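Adenylation domain (PDB 5N9X) belongs to the AMP-binding enzymes of the ANL clan and binds adenosine-5'-triphosphate and threonine. Local coordinates at residues Phe211-Ser214 with Val215-Ile218; Leu254-Thr257 with Pro258-Gly262; Pro178-His181 with Gly182-Thr185; Gly17-Leu20 with Val21-Phe24; Leu187-Ala190 with Cys191-Leu194. One frame throughout, in Å; residues are numbered along the deposited sequence.

Contact 1: Phe211-Ser214 with Val215-Ile218; sequences FDFS and VWEI. With THR (threonine), chain C.
Ser214 O accepts from Ile218 N at 2.7 Å, almost straight (171°), the shortest bond between Phe211-Ser214 and Val215-Ile218; alongside it Glu217 N donates to Phe213 O at 3.2 Å. Ser214 also holds Phe211 O twice: Ser214 N reaches that oxygen at 2.9 Å and Ser214 OG at 2.8 Å, from opposite faces of the carbonyl plane. Serine suits this place because its hydroxyl, turned between its own N and carbonyl carbon (chi1 72°), can fold back on the preceding turn. Phe213 and Trp216 lie side by side, pointing the same way, with Phe213 CE1 3.6 Å from Trp216 CD1 and the rings nearly parallel but slid apart. The bound threonine touches all three residues Phe211-Phe213. Its N donates to Asp212 OD1 at 2.7 Å, its CG2 sits over the centre of the Phe213 ring, 3.4 Å above the plane, and its O lies at the edge of the Phe211 ring. Asp212 OD2 takes a weak bond from Val318 N, and Glu217 is held by His207. A carboxylate, probably anionic, beside an aromatic face thus offers a charged partner to the amino group and an apolar surface to the methyl.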
loop_
_atom_site.group_PDB
_atom_site.type_symbol
_atom_site.label_atom_id
_atom_site.label_comp_id
_atom_site.label_asym_id
_atom_site.label_seq_id
_atom_site.Cartn_x
_atom_site.Cartn_y
_atom_site.Cartn_z
ATOM N N PHE A 211 -0.207 2.106 -6.226
ATOM C CA PHE A 211 -0.342 1.703 -4.823
ATOM C C PHE A 211 0.554 2.608 -3.965
ATOM O O PHE A 211 1.745 2.784 -4.261
ATOM C CB PHE A 211 0.010 0.219 -4.676
ATOM C CG PHE A 211 -0.078 -0.301 -3.280
ATOM C CD1 PHE A 211 -1.078 0.133 -2.412
ATOM C CD2 PHE A 211 0.799 -1.299 -2.852
ATOM C CE1 PHE A 211 -1.165 -0.371 -1.120
ATOM C CE2 PHE A 211 0.716 -1.818 -1.579
ATOM C CZ PHE A 211 -0.266 -1.353 -0.701
ATOM N N ASP A 212 -0.013 3.210 -2.927
ATOM C CA ASP A 212 0.688 4.299 -2.272
ATOM C C ASP A 212 1.957 3.843 -1.495
ATOM O O ASP A 212 2.757 4.661 -1.054
ATOM C CB ASP A 212 -0.299 5.095 -1.398
ATOM C CG ASP A 212 -0.575 4.453 -0.052
ATOM O OD1 ASP A 212 -0.287 3.251 0.161
ATOM O OD2 ASP A 212 -1.084 5.190 0.820
ATOM N N PHE A 213 2.168 2.536 -1.404
ATOM C CA PHE A 213 3.353 1.968 -0.772
ATOM C C PHE A 213 4.599 2.284 -1.643
ATOM O O PHE A 213 5.728 2.325 -1.150
ATOM C CB PHE A 213 3.086 0.458 -0.533
ATOM C CG PHE A 213 3.873 -0.154 0.604
ATOM C CD1 PHE A 213 4.593 0.652 1.461
ATOM C CD2 PHE A 213 3.696 -1.502 0.954
ATOM C CE1 PHE A 213 5.272 0.122 2.541
ATOM C CE2 PHE A 213 4.354 -2.056 2.084
ATOM C CZ PHE A 213 5.149 -1.240 2.866
ATOM N N SER A 214 4.363 2.558 -2.926
ATOM C CA SER A 214 5.418 2.993 -3.858
ATOM C C SER A 214 5.909 4.411 -3.604
ATOM O O SER A 214 7.040 4.739 -3.901
ATOM C CB SER A 214 4.926 2.888 -5.308
ATOM O OG SER A 214 3.961 3.893 -5.611
ATOM N N VAL A 215 5.031 5.255 -3.072
ATOM C CA VAL A 215 5.393 6.601 -2.595
ATOM C C VAL A 215 6.443 6.572 -1.497
ATOM O O VAL A 215 7.405 7.320 -1.504
ATOM C CB VAL A 215 4.167 7.332 -2.065
ATOM C CG1 VAL A 215 4.508 8.759 -1.627
ATOM C CG2 VAL A 215 3.085 7.341 -3.133
ATOM N N TRP A 216 6.234 5.684 -0.548
ATOM C CA TRP A 216 7.195 5.465 0.500
ATOM C C TRP A 216 8.501 4.965 -0.094
ATOM O O TRP A 216 9.581 5.413 0.275
ATOM C CB TRP A 216 6.605 4.489 1.499
ATOM C CG TRP A 216 7.500 3.901 2.496
ATOM C CD1 TRP A 216 7.910 2.615 2.539
ATOM C CD2 TRP A 216 8.056 4.545 3.655
ATOM N NE1 TRP A 216 8.700 2.403 3.638
ATOM C CE2 TRP A 216 8.803 3.572 4.348
ATOM C CE3 TRP A 216 7.997 5.850 4.170
ATOM C CZ2 TRP A 216 9.505 3.863 5.545
ATOM C CZ3 TRP A 216 8.694 6.137 5.347
ATOM C CH2 TRP A 216 9.439 5.148 6.020
ATOM N N GLU A 217 8.377 4.037 -1.031
ATOM C CA GLU A 217 9.540 3.420 -1.624
ATOM C C GLU A 217 10.330 4.449 -2.444
ATOM O O GLU A 217 11.525 4.619 -2.241
ATOM C CB GLU A 217 9.135 2.214 -2.491
ATOM C CG GLU A 217 8.688 0.989 -1.692
ATOM C CD GLU A 217 8.171 -0.168 -2.574
ATOM O OE1 GLU A 217 7.673 0.082 -3.696
ATOM O OE2 GLU A 217 8.254 -1.335 -2.135
ATOM N N ILE A 218 9.659 5.128 -3.360
ATOM C CA ILE A 218 10.316 6.117 -4.219
ATOM C C ILE A 218 10.967 7.257 -3.425
ATOM O O ILE A 218 12.158 7.580 -3.614
ATOM C CB ILE A 218 9.307 6.742 -5.231
ATOM C CG1 ILE A 218 8.881 5.723 -6.294
ATOM C CG2 ILE A 218 9.867 8.011 -5.851
ATOM C CD1 ILE A 218 7.429 5.957 -6.859
HETATM N N THR C . -0.996 2.404 2.572
HETATM C CA THR C . -0.877 0.980 2.225
HETATM C C THR C . -2.267 0.411 2.261
HETATM O O THR C . -2.616 -0.719 1.868
HETATM C CB THR C . 0.016 0.186 3.208
HETATM O OG1 THR C . -0.372 0.473 4.567
HETATM C CG2 THR C . 1.483 0.534 2.991
HETATM O OXT THR C . -3.061 1.194 2.766
#

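Contact 2: Leu254-Thr257 with Pro258-Gly262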
loop_
_atom_site.group_PDB
_atom_site.type_symbol
_atom_site.label_atom_id
_atom_site.label_comp_id
_atom_site.label_asym_id
_atom_site.label_seq_id
_atom_site.Cartn_x
_atom_site.Cartn_y
_atom_site.Cartn_z
ATOM N N LEU A 254 13.771 -3.062 2.455
ATOM C CA LEU A 254 12.783 -3.817 1.701
ATOM C C LEU A 254 11.377 -3.600 2.293
ATOM O O LEU A 254 11.169 -3.744 3.508
ATOM C CB LEU A 254 13.168 -5.310 1.661
ATOM C CG LEU A 254 12.093 -6.256 1.098
ATOM C CD1 LEU A 254 11.845 -5.990 -0.357
ATOM C CD2 LEU A 254 12.525 -7.687 1.263
ATOM N N ASN A 255 10.436 -3.222 1.425
ATOM C CA ASN A 255 9.003 -3.086 1.763
ATOM C C ASN A 255 8.151 -4.207 1.179
ATOM O O ASN A 255 8.198 -4.486 -0.007
ATOM C CB ASN A 255 8.458 -1.738 1.274
ATOM C CG ASN A 255 9.009 -0.570 2.055
ATOM O OD1 ASN A 255 8.487 -0.230 3.119
ATOM N ND2 ASN A 255 10.059 0.056 1.536
ATOM N N GLN A 256 7.349 -4.836 2.022
ATOM C CA GLN A 256 6.587 -6.018 1.626
ATOM C C GLN A 256 5.213 -6.011 2.277
ATOM O O GLN A 256 5.051 -5.572 3.403
ATOM C CB GLN A 256 7.336 -7.300 2.023
ATOM C CG GLN A 256 8.598 -7.644 1.241
ATOM C CD GLN A 256 8.296 -8.291 -0.100
ATOM O OE1 GLN A 256 8.241 -9.519 -0.210
ATOM N NE2 GLN A 256 8.093 -7.468 -1.128
ATOM N N THR A 257 4.208 -6.512 1.579
ATOM C CA THR A 257 3.015 -6.914 2.294
ATOM C C THR A 257 3.336 -8.229 2.984
ATOM O O THR A 257 4.283 -8.902 2.610
ATOM C CB THR A 257 1.828 -7.060 1.386
ATOM O OG1 THR A 257 2.123 -8.077 0.438
ATOM C CG2 THR A 257 1.548 -5.735 0.688
ATOM N N PRO A 258 2.569 -8.576 4.023
ATOM C CA PRO A 258 2.842 -9.881 4.629
ATOM C C PRO A 258 2.704 -11.042 3.633
ATOM O O PRO A 258 3.558 -11.924 3.664
ATOM C CB PRO A 258 1.815 -9.955 5.766
ATOM C CG PRO A 258 1.660 -8.488 6.183
ATOM C CD PRO A 258 1.690 -7.741 4.860
ATOM N N THR A 259 1.713 -11.025 2.753
ATOM C CA THR A 259 1.565 -12.058 1.726
ATOM C C THR A 259 2.816 -12.197 0.860
ATOM O O THR A 259 3.297 -13.309 0.610
ATOM C CB THR A 259 0.356 -11.754 0.806
ATOM O OG1 THR A 259 -0.826 -11.699 1.604
ATOM C CG2 THR A 259 0.194 -12.813 -0.295
ATOM N N ALA A 260 3.343 -11.062 0.412
ATOM C CA ALA A 260 4.544 -11.024 -0.410
ATOM C C ALA A 260 5.767 -11.556 0.346
ATOM O O ALA A 260 6.575 -12.302 -0.218
ATOM C CB ALA A 260 4.795 -9.597 -0.901
ATOM N N PHE A 261 5.892 -11.154 1.610
ATOM C CA PHE A 261 6.998 -11.560 2.467
ATOM C C PHE A 261 6.966 -13.067 2.811
ATOM O O PHE A 261 8.002 -13.702 2.902
ATOM C CB PHE A 261 6.996 -10.715 3.753
ATOM C CG PHE A 261 7.989 -11.167 4.783
ATOM C CD1 PHE A 261 9.318 -10.751 4.714
ATOM C CD2 PHE A 261 7.595 -11.995 5.833
ATOM C CE1 PHE A 261 10.255 -11.164 5.663
ATOM C CE2 PHE A 261 8.514 -12.421 6.779
ATOM C CZ PHE A 261 9.862 -12.001 6.691
ATOM N N GLY A 262 5.782 -13.635 3.014
ATOM C CA GLY A 262 5.697 -15.059 3.275
ATOM C C GLY A 262 6.293 -15.837 2.108
ATOM O O GLY A 262 7.108 -16.735 2.284
#
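Gln256 leaves the strand with its CB 3.8 Å from Phe261 CB, an aliphatic touch where the strand end meets the first turn of the helix. Beyond CB the chain bends at chi2 (-80°), which swings the amide back over Ala260 and keeps it alongside the backbone. CD then rests 3.8 Å from Ala260 CB, a methyl small enough to let the flat group settle on it, and NE2 lies 3.9 Å from the same carbon. At the tip the two amide atoms part company. NE2 donates to Asn255 O at 3.2 Å, with that oxygen in the amide plane, and this bond fixes the rotation of the group. OE1 consequently faces the helix, 3.2 Å from Ala260 O, where two acceptors meet without a bond between them.

Thr257, the N-cap, makes the polar join. A chi1 of 62° turns its OG1 in toward the first helical turn, where it accepts from Ala260 N at 3.2 Å, while Thr257 O takes the first regular helical bond, from Phe261 N, at 2.9 Å. Pro258 suits the next position, since the first turn asks no N-H of it. Farther out, Thr259 OG1 bonds Glu286, and the Phe261 ring meets Phe283 edge-to-face. The strand and helix axes run 114° apart, a sharp turn in a beta-alpha-beta unit; in chemical terms, a threonine hydroxyl caps a helical N-H of the first turn while the glutamine side chain gives an NE2 hydrogen to the strand's Asn255 O.

Contact 3: Pro178-His181 with Gly182-Thr185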
loop_
_atom_site.group_PDB
_atom_site.type_symbol
_atom_site.label_atom_id
_atom_site.label_comp_id
_atom_site.label_asym_id
_atom_site.label_seq_id
_atom_site.Cartn_x
_atom_site.Cartn_y
_atom_site.Cartn_z
ATOM N N PRO A 178 -6.884 12.147 -2.860
ATOM C CA PRO A 178 -5.814 13.090 -3.215
ATOM C C PRO A 178 -4.910 13.389 -2.029
ATOM O O PRO A 178 -5.379 13.832 -0.977
ATOM C CB PRO A 178 -6.577 14.342 -3.662
ATOM C CG PRO A 178 -7.865 14.275 -2.878
ATOM C CD PRO A 178 -8.169 12.823 -2.598
ATOM N N VAL A 179 -3.615 13.156 -2.202
ATOM C CA VAL A 179 -2.649 13.363 -1.122
ATOM C C VAL A 179 -1.741 14.538 -1.445
ATOM O O VAL A 179 -1.097 14.559 -2.510
ATOM C CB VAL A 179 -1.810 12.094 -0.883
ATOM C CG1 VAL A 179 -0.711 12.330 0.141
ATOM C CG2 VAL A 179 -2.720 10.959 -0.470
ATOM N N ARG A 180 -1.697 15.512 -0.538
ATOM C CA ARG A 180 -0.883 16.726 -0.734
ATOM C C ARG A 180 0.617 16.591 -0.400
ATOM O O ARG A 180 1.017 15.728 0.375
ATOM C CB ARG A 180 -1.471 17.868 0.093
ATOM C CG ARG A 180 -2.793 18.365 -0.446
ATOM C CD ARG A 180 -3.706 18.832 0.668
ATOM N NE ARG A 180 -4.608 19.888 0.198
ATOM C CZ ARG A 180 -5.043 20.898 0.952
ATOM N NH1 ARG A 180 -4.680 20.982 2.229
ATOM N NH2 ARG A 180 -5.845 21.824 0.434
ATOM N N HIS A 181 1.425 17.453 -1.011
ATOM C CA HIS A 181 2.862 17.523 -0.771
ATOM C C HIS A 181 3.178 17.554 0.721
ATOM O O HIS A 181 3.986 16.764 1.200
ATOM C CB HIS A 181 3.455 18.756 -1.476
ATOM C CG HIS A 181 3.721 18.544 -2.936
ATOM N ND1 HIS A 181 4.857 17.912 -3.407
ATOM C CD2 HIS A 181 2.998 18.887 -4.030
ATOM C CE1 HIS A 181 4.813 17.864 -4.727
ATOM N NE2 HIS A 181 3.695 18.446 -5.132
ATOM N N GLY A 182 2.535 18.462 1.450
ATOM C CA GLY A 182 2.647 18.533 2.896
ATOM C C GLY A 182 2.206 17.284 3.632
ATOM O O GLY A 182 2.736 16.970 4.704
ATOM N N ASN A 183 1.237 16.552 3.089
ATOM C CA ASN A 183 0.932 15.250 3.676
ATOM C C ASN A 183 2.164 14.335 3.579
ATOM O O ASN A 183 2.642 13.831 4.601
ATOM C CB ASN A 183 -0.268 14.565 3.010
ATOM C CG ASN A 183 -1.583 15.339 3.157
ATOM O OD1 ASN A 183 -2.354 15.386 2.225
ATOM N ND2 ASN A 183 -1.855 15.887 4.341
ATOM N N VAL A 184 2.691 14.139 2.365
ATOM C CA VAL A 184 3.865 13.286 2.225
ATOM C C VAL A 184 5.103 13.773 2.990
ATOM O O VAL A 184 5.804 12.961 3.611
ATOM C CB VAL A 184 4.312 13.085 0.758
ATOM C CG1 VAL A 184 5.226 11.872 0.695
ATOM C CG2 VAL A 184 3.137 12.860 -0.152
ATOM N N THR A 185 5.394 15.077 2.937
ATOM C CA THR A 185 6.559 15.570 3.661
ATOM C C THR A 185 6.344 15.381 5.170
ATOM O O THR A 185 7.295 15.050 5.879
ATOM C CB THR A 185 6.938 17.060 3.274
ATOM O OG1 THR A 185 5.853 17.966 3.515
ATOM C CG2 THR A 185 7.360 17.141 1.805
HETATM O O HOH W 1 -4.917 15.820 1.104
#
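The chain passes from strand to helix at Arg180, the N-cap, whose O accepts from Val184 N at 3.0 Å and, weakly, from Asn183 N; one residue on, His181 O takes a straight bond (169°) from Thr185 N. The side chain of Asn183 closes the turn in the other direction. With CG anti to its carbonyl carbon (chi1 -63°), the amide leans back toward the strand, and OD1 accepts from Arg180 N at 2.8 Å, the donor tilted from the carbonyl plane. A water donates to the same OD1, also at 2.8 Å, and to Pro178 O, so that this oxygen holds Arg180 directly and Pro178 through the water. Asparagine suits the spot because its ND2 still has a donor to spend, on Pro369 O. Arg180 lays its aliphatic part obliquely across this amide, CB 3.4 Å from OD1, and sends its guanidinium away to a salt bridge with Glu373. Beneath the polar turn Val179 supplies the apolar side: its CG1 is 3.7 Å from Asn183 CB and 3.9 Å from Val184 CG2, the two valines crossing at about a right angle. Strand 175-180 pairs with strand 161-167, whose Tyr163 packs on both valines. On the helix 20-30 flank, His181 ND1 bonds Leu20 N, Thr185 OG1 bonds Ala18 O, and Val184 rests on Leu20, so helix 181-191 starts wedged between hairpin and N-terminal helix.

Contact 4: Gly17-Leu20 with Val21-Phe24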
loop_
_atom_site.group_PDB
_atom_site.type_symbol
_atom_site.label_atom_id
_atom_site.label_comp_id
_atom_site.label_asym_id
_atom_site.label_seq_id
_atom_site.Cartn_x
_atom_site.Cartn_y
_atom_site.Cartn_z
ATOM N N GLY A 17 12.185 20.176 3.253
ATOM C CA GLY A 17 11.351 21.316 2.909
ATOM C C GLY A 17 9.853 21.054 2.871
ATOM O O GLY A 17 9.364 20.027 3.328
ATOM N N ALA A 18 9.122 21.996 2.295
ATOM C CA ALA A 18 7.672 21.955 2.291
ATOM C C ALA A 18 7.097 20.911 1.326
ATOM O O ALA A 18 6.056 20.314 1.599
ATOM C CB ALA A 18 7.132 23.342 1.957
ATOM N N THR A 19 7.767 20.689 0.200
ATOM C CA THR A 19 7.193 19.843 -0.840
ATOM C C THR A 19 8.119 18.681 -1.249
ATOM O O THR A 19 9.278 18.615 -0.831
ATOM C CB THR A 19 6.849 20.696 -2.084
ATOM O OG1 THR A 19 8.057 21.040 -2.767
ATOM C CG2 THR A 19 6.150 21.974 -1.665
ATOM N N LEU A 20 7.595 17.773 -2.068
ATOM C CA LEU A 20 8.385 16.672 -2.610
ATOM C C LEU A 20 9.418 17.194 -3.639
ATOM O O LEU A 20 10.544 16.709 -3.731
ATOM C CB LEU A 20 7.453 15.617 -3.236
ATOM C CG LEU A 20 6.511 14.899 -2.248
ATOM C CD1 LEU A 20 5.465 14.026 -2.958
ATOM C CD2 LEU A 20 7.287 14.068 -1.219
ATOM N N VAL A 21 9.023 18.208 -4.383
ATOM C CA VAL A 21 9.911 18.889 -5.313
ATOM C C VAL A 21 11.147 19.418 -4.551
ATOM O O VAL A 21 12.273 19.203 -4.972
ATOM C CB VAL A 21 9.145 20.035 -6.036
ATOM C CG1 VAL A 21 10.089 21.013 -6.706
ATOM C CG2 VAL A 21 8.111 19.468 -7.021
ATOM N N ASP A 22 10.914 20.075 -3.412
ATOM C CA ASP A 22 11.979 20.573 -2.560
ATOM C C ASP A 22 12.904 19.432 -2.140
ATOM O O ASP A 22 14.135 19.545 -2.236
ATOM C CB ASP A 22 11.423 21.253 -1.296
ATOM C CG ASP A 22 10.680 22.569 -1.575
ATOM O OD1 ASP A 22 11.047 23.309 -2.522
ATOM O OD2 ASP A 22 9.737 22.866 -0.794
ATOM N N LEU A 23 12.311 18.335 -1.663
ATOM C CA LEU A 23 13.086 17.184 -1.201
ATOM C C LEU A 23 13.999 16.631 -2.277
ATOM O O LEU A 23 15.182 16.392 -2.025
ATOM C CB LEU A 23 12.180 16.058 -0.670
ATOM C CG LEU A 23 11.253 16.371 0.522
ATOM C CD1 LEU A 23 10.421 15.137 0.906
ATOM C CD2 LEU A 23 11.950 16.972 1.753
ATOM N N PHE A 24 13.460 16.427 -3.470
ATOM C CA PHE A 24 14.282 15.969 -4.575
ATOM C C PHE A 24 15.359 17.000 -4.953
ATOM O O PHE A 24 16.480 16.628 -5.304
ATOM C CB PHE A 24 13.440 15.663 -5.809
ATOM C CG PHE A 24 14.246 15.121 -6.957
ATOM C CD1 PHE A 24 15.078 14.026 -6.775
ATOM C CD2 PHE A 24 14.175 15.695 -8.207
ATOM C CE1 PHE A 24 15.821 13.515 -7.825
ATOM C CE2 PHE A 24 14.929 15.199 -9.262
ATOM C CZ PHE A 24 15.752 14.104 -9.069
HETATM O O HOH W 2 7.878 23.291 -3.966
#
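Leu20 and Leu23, three residues apart on one turn, bring CD2 of the first and CD1 of the second to 3.9 Å, their branches meeting at an angle. Leucine suits both places: Leu20 also lies against Val184 and Trp219, and Leu23 against Thr185. Leu23 CD2 comes within 3.5 Å of Gly17 N as well. The third large contributor, Asp22, works on the polar side. Its CG is anti to the carbonyl carbon (chi1 -68°), which turns the carboxylate toward the start of the helix, where OD2 accepts from Thr19 N at 3.1 Å; the N-H meets the oxygen on its anti side and well out of the carboxylate plane. Thr19 answers with its hydroxyl: OG1 accepts from Asp22 N, again at 3.1 Å and nearly straight (165°). A water 2.6 Å from Thr19 OG1 joins this cluster, with only a weak bond to Asp22 OD1. The backbone goes on from there, Leu23 N to Thr19 O and Phe24 N to Leu20 O. A carboxylate near the helix N-terminus would also be favoured by the helix dipole. Reciprocal bonds between the N-cap residue and the one three places on define the capping box, here with threonine at the cap and aspartate as its partner, opening helix 20-30.

Contact 5: Leu187-Ala190 with Cys191-Leu194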
loop_
_atom_site.group_PDB
_atom_site.type_symbol
_atom_site.label_atom_id
_atom_site.label_comp_id
_atom_site.label_asym_id
_atom_site.label_seq_id
_atom_site.Cartn_x
_atom_site.Cartn_y
_atom_site.Cartn_z
ATOM N N LEU A 187 4.881 12.803 6.430
ATOM C CA LEU A 187 5.198 11.380 6.611
ATOM C C LEU A 187 6.691 11.163 6.954
ATOM O O LEU A 187 7.035 10.573 7.984
ATOM C CB LEU A 187 4.818 10.575 5.353
ATOM C CG LEU A 187 5.306 9.109 5.380
ATOM C CD1 LEU A 187 4.674 8.338 6.529
ATOM C CD2 LEU A 187 5.092 8.384 4.079
ATOM N N PHE A 188 7.571 11.671 6.097
ATOM C CA PHE A 188 9.011 11.474 6.283
ATOM C C PHE A 188 9.548 12.223 7.477
ATOM O O PHE A 188 10.455 11.728 8.130
ATOM C CB PHE A 188 9.781 11.835 4.997
ATOM C CG PHE A 188 9.614 10.803 3.919
ATOM C CD1 PHE A 188 10.451 9.687 3.869
ATOM C CD2 PHE A 188 8.552 10.892 3.010
ATOM C CE1 PHE A 188 10.269 8.715 2.899
ATOM C CE2 PHE A 188 8.363 9.923 2.043
ATOM C CZ PHE A 188 9.216 8.829 1.991
ATOM N N GLU A 189 8.989 13.384 7.804
ATOM C CA GLU A 189 9.369 13.979 9.086
ATOM C C GLU A 189 8.945 13.091 10.281
ATOM O O GLU A 189 9.734 12.878 11.193
ATOM C CB GLU A 189 8.819 15.401 9.239
ATOM C CG GLU A 189 9.684 16.290 10.159
ATOM C CD GLU A 189 11.094 16.584 9.587
ATOM O OE1 GLU A 189 11.184 17.038 8.424
ATOM O OE2 GLU A 189 12.109 16.358 10.305
ATOM N N ALA A 190 7.734 12.544 10.266
ATOM C CA ALA A 190 7.293 11.688 11.371
ATOM C C ALA A 190 8.229 10.481 11.587
ATOM O O ALA A 190 8.379 9.986 12.715
ATOM C CB ALA A 190 5.870 11.205 11.132
ATOM N N CYS A 191 8.845 10.024 10.496
ATOM C CA CYS A 191 9.640 8.803 10.480
ATOM C C CYS A 191 11.137 9.038 10.688
ATOM O O CYS A 191 11.909 8.096 10.850
ATOM C CB CYS A 191 9.433 8.091 9.155
ATOM S SG CYS A 191 7.868 7.280 9.013
ATOM N N SER A 192 11.525 10.306 10.658
ATOM C CA SER A 192 12.914 10.747 10.724
ATOM C C SER A 192 13.716 10.160 11.893
ATOM O O SER A 192 14.903 9.876 11.754
ATOM C CB SER A 192 12.943 12.267 10.805
ATOM O OG SER A 192 12.840 12.673 12.159
ATOM N N ARG A 193 13.058 9.990 13.038
ATOM C CA ARG A 193 13.717 9.468 14.232
ATOM C C ARG A 193 13.478 7.982 14.524
ATOM O O ARG A 193 14.252 7.365 15.256
ATOM C CB ARG A 193 13.312 10.301 15.454
ATOM C CG ARG A 193 14.138 11.566 15.611
ATOM C CD ARG A 193 13.620 12.466 16.718
ATOM N NE ARG A 193 14.504 13.607 16.964
ATOM C CZ ARG A 193 14.091 14.799 17.401
ATOM N NH1 ARG A 193 12.801 15.014 17.635
ATOM N NH2 ARG A 193 14.960 15.781 17.604
ATOM N N LEU A 194 12.424 7.396 13.972
ATOM C CA LEU A 194 12.182 5.975 14.211
ATOM C C LEU A 194 12.994 5.065 13.283
ATOM O O LEU A 194 13.292 3.919 13.612
ATOM C CB LEU A 194 10.693 5.654 14.078
ATOM C CG LEU A 194 9.790 6.247 15.166
ATOM C CD1 LEU A 194 8.343 6.363 14.673
ATOM C CD2 LEU A 194 9.858 5.424 16.442
HETATM O O HOH W 3 10.274 9.694 14.231
#
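Cys191 N sits between two carbonyls of the last helical turn, Leu187 O at 3.1 Å and Phe188 O at 3.3 Å, both weak bonds bent well away from straight. Such divided donation marks a helix that is coming undone. Ser192 goes a step further: its N turns to Glu189 O at 3.2 Å, approaching from above the carbonyl plane instead of along a lone pair, and its hydroxyl adds a weak bond to the same oxygen at 3.3 Å. A chi1 of 87° brings the serine OG round to that carbonyl, at a helix end where backbone oxygens lose their usual partners. On the buried side Cys191 SG lies 4.2 Å from Leu187 CD1, a small, weakly polar side chain that fits beside the leucine. What positions this inner side comes from beyond the stretch: Trp216 packs on Leu187 and Cys191, and its ring meets that of Phe188 with planes at about 20°. Leu341 and Gln370 back Leu187 and Ala190. Outside, a water accepts from Arg193 N at 3.0 Å. The chemistry thus divides by side, apolar and sulfur contacts holding the helix inward, and a backbone bond, a weak serine hydroxyl bond and a water easing the exposed chain into the loop.

In the fold
Contact 1 is the most central, fully buried and part of the threonine pocket, and contact 2 adjoins it through Asn255, whose OD1 meets Trp216 NE1. Contacts 3 and 5 are the two ends of one helix, 181-191: the first is a tightly bonded start, the second a loosely bonded, partly exposed finish. Contact 4 lies farthest from the chain centre yet is largely buried, helped by packing of helix 20-30 on helices 181-191, 46-62 and 213-222. Contacts 2 and 4 both cap with a threonine hydroxyl, whereas in contact 3 an asparagine reaches back to the N-cap backbone N-H. Trp216 links contact 1 to contact 5, and Val215 links it to contact 3.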